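Local coordinates for freshwater cyanophage protein (Microcystis phage Mic1, PDB 6L2W) that is of unknown function but adopts a novel fold and is probably a structural protein of the freshwater cyanophage, at residues L87-D90 with Q91-L95. Numbering follows the deposited sequence.
Sequences LKSD and QSENL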
ATOM      1  N   LEU B  87      -3.868   6.625  -7.193  1.00 36.80           N
ATOM      2  CA  LEU B  87      -3.986   7.839  -7.992  1.00 43.61           C
ATOM      3  C   LEU B  87      -3.207   8.957  -7.285  1.00 46.43           C
ATOM      4  O   LEU B  87      -3.334   9.060  -6.066  1.00 42.27           O
ATOM      5  CB  LEU B  87      -5.473   8.182  -8.107  1.00 41.38           C
ATOM      6  CG  LEU B  87      -5.798   9.593  -8.564  1.00 39.81           C
ATOM      7  CD1 LEU B  87      -5.663   9.724 -10.067  1.00 42.27           C
ATOM      8  CD2 LEU B  87      -7.193   9.967  -8.130  1.00 44.37           C
ATOM      9  N   LYS B  88      -2.438   9.774  -8.029  1.00 49.36           N
ATOM     10  CA  LYS B  88      -1.819  11.009  -7.459  1.00 57.10           C
ATOM     11  C   LYS B  88      -1.938  12.193  -8.432  1.00 59.57           C
ATOM     12  O   LYS B  88      -2.173  12.007  -9.633  1.00 55.41           O
ATOM     13  CB  LYS B  88      -0.368  10.756  -7.034  1.00 53.80           C
ATOM     14  CG  LYS B  88       0.705  10.828  -8.105  1.00 56.77           C
ATOM     15  CD  LYS B  88       2.088  11.052  -7.499  1.00 61.16           C
ATOM     16  CE  LYS B  88       3.219  10.390  -8.254  1.00 65.12           C
ATOM     17  NZ  LYS B  88       3.906  11.303  -9.196  1.00 70.35           N
ATOM     18  N   SER B  89      -1.850  13.359  -7.836  1.00 72.04           N
ATOM     19  CA  SER B  89      -1.844  14.681  -8.502  1.00 81.18           C
ATOM     20  C   SER B  89      -0.492  15.294  -8.147  1.00 83.95           C
ATOM     21  O   SER B  89      -0.160  15.289  -6.953  1.00 93.62           O
ATOM     22  CB  SER B  89      -2.987  15.515  -7.992  1.00 86.49           C
ATOM     23  OG  SER B  89      -2.788  16.894  -8.225  1.00 81.66           O
ATOM     24  N   ASP B  90       0.273  15.798  -9.106  1.00 81.74           N
ATOM     25  CA  ASP B  90       1.610  16.367  -8.779  1.00 75.18           C
ATOM     26  C   ASP B  90       1.512  17.852  -8.437  1.00 70.02           C
ATOM     27  O   ASP B  90       2.564  18.447  -8.271  1.00 76.35           O
ATOM     28  CB  ASP B  90       2.626  16.154  -9.900  1.00 74.68           C
ATOM     29  CG  ASP B  90       2.269  16.795 -11.228  1.00 73.03           C
ATOM     30  OD1 ASP B  90       1.184  17.341 -11.337  1.00 67.85           O
ATOM     31  OD2 ASP B  90       3.090  16.731 -12.141  1.00 65.62           O
ATOM     32  N   GLN B  91       0.322  18.407  -8.323  1.00 59.86           N
ATOM     33  CA  GLN B  91       0.116  19.842  -8.060  1.00 58.77           C
ATOM     34  C   GLN B  91      -0.983  19.998  -7.029  1.00 58.90           C
ATOM     35  O   GLN B  91      -1.630  21.027  -7.048  1.00 57.15           O
ATOM     36  CB  GLN B  91      -0.392  20.523  -9.322  1.00 64.43           C
ATOM     37  CG  GLN B  91       0.550  20.373 -10.498  1.00 69.17           C
ATOM     38  CD  GLN B  91       0.104  21.194 -11.675  1.00 73.35           C
ATOM     39  OE1 GLN B  91       0.909  21.780 -12.382  1.00 81.20           O
ATOM     40  NE2 GLN B  91      -1.194  21.246 -11.888  1.00 70.81           N
ATOM     41  N   SER B  92      -1.223  18.979  -6.242  1.00 55.60           N
ATOM     42  CA  SER B  92      -2.205  19.053  -5.134  1.00 55.67           C
ATOM     43  C   SER B  92      -3.619  19.435  -5.574  1.00 56.35           C
ATOM     44  O   SER B  92      -4.217  20.284  -4.924  1.00 57.22           O
ATOM     45  CB  SER B  92      -1.681  19.929  -4.050  1.00 62.46           C
ATOM     46  OG  SER B  92      -0.306  19.648  -3.863  1.00 67.06           O
ATOM     47  N   GLU B  93      -4.138  18.788  -6.600  1.00 60.98           N
ATOM     48  CA  GLU B  93      -5.529  18.965  -7.076  1.00 58.21           C
ATOM     49  C   GLU B  93      -6.469  18.186  -6.141  1.00 52.13           C
ATOM     50  O   GLU B  93      -6.058  17.206  -5.561  1.00 54.12           O
ATOM     51  CB  GLU B  93      -5.629  18.538  -8.547  1.00 64.92           C
ATOM     52  CG  GLU B  93      -4.523  19.130  -9.433  1.00 70.73           C
ATOM     53  CD  GLU B  93      -4.261  18.475 -10.785  1.00 75.78           C
ATOM     54  OE1 GLU B  93      -3.217  17.778 -10.937  1.00 71.83           O
ATOM     55  OE2 GLU B  93      -5.093  18.688 -11.705  1.00 88.14           O
ATOM     56  N   ASN B  94      -7.711  18.637  -5.973  1.00 55.24           N
ATOM     57  CA  ASN B  94      -8.724  17.889  -5.205  1.00 64.51           C
ATOM     58  C   ASN B  94      -9.201  16.656  -5.995  1.00 62.01           C
ATOM     59  O   ASN B  94     -10.030  16.756  -6.896  1.00 63.44           O
ATOM     60  CB  ASN B  94      -9.919  18.767  -4.829  1.00 67.58           C
ATOM     61  CG  ASN B  94     -10.946  18.016  -4.006  1.00 73.75           C
ATOM     62  OD1 ASN B  94     -11.362  16.923  -4.376  1.00 78.31           O
ATOM     63  ND2 ASN B  94     -11.362  18.589  -2.890  1.00 79.24           N
ATOM     64  N   LEU B  95      -8.731  15.479  -5.594  1.00 63.54           N
ATOM     65  CA  LEU B  95      -8.918  14.232  -6.356  1.00 59.67           C
ATOM     66  C   LEU B  95     -10.309  13.625  -6.129  1.00 51.86           C
ATOM     67  O   LEU B  95     -10.624  12.596  -6.714  1.00 55.83           O
ATOM     68  CB  LEU B  95      -7.830  13.243  -5.930  1.00 62.95           C
ATOM     69  CG  LEU B  95      -6.401  13.715  -6.182  1.00 63.60           C
ATOM     70  CD1 LEU B  95      -5.387  12.732  -5.631  1.00 62.31           C
ATOM     71  CD2 LEU B  95      -6.179  13.936  -7.663  1.00 67.05           C
TER
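Two torsions bring Ser89 and Glu93 together: chi1 of 160° swings the serine OG opposite its own backbone N and into the bend of the chain, while Glu93 sets CG anti to its carbonyl carbon and lays an extended side chain back over that hydroxyl. This is the strand-to-helix connection of the fold: strand 83-89, an inner strand of the antiparallel sheet between 2-12 and 75-77, ends here, the backbone doubles back, and helix 96-115 begins; Ser92, with positive phi, takes part in the reversal. The turn is organised round a single side-chain oxygen. Glu93 N donates to Ser89 OG over 2.8 Å in an almost straight bond, 168° at the hydrogen, and Gln91 N, at the bend itself, adds a weak one. The hydroxyl in turn donates a hydrogen bond to Glu93 OE1 at 2.9 Å, meeting the anti side of the carboxylate 25° out of its plane. One serine oxygen thus accepts from the backbone and donates to the side chain of the same glutamate. Asp90 and Gln91 run side by side at the tip, carboxylate and amide planes turned moderately against each other, with Asp90 OD1 3.2 Å from Gln91 CG. The backbone N of Met1 bonds Asp90 OD1 and, weakly, Glu93 OE1; if charged, this amino terminus would ease the proximity of the two acids. Past the bend, Leu95 returns toward the strand and meets Leu87 tip to tip, with Met2 of strand 2-12 also touching Leu95. Asn94 OD1 caps Glu96 N, at the start of the helix. On the apolar side of the serine, Leu95 CD2 rests 3.6 Å from Ser89 CB and 4.1 Å from Leu87 CD2.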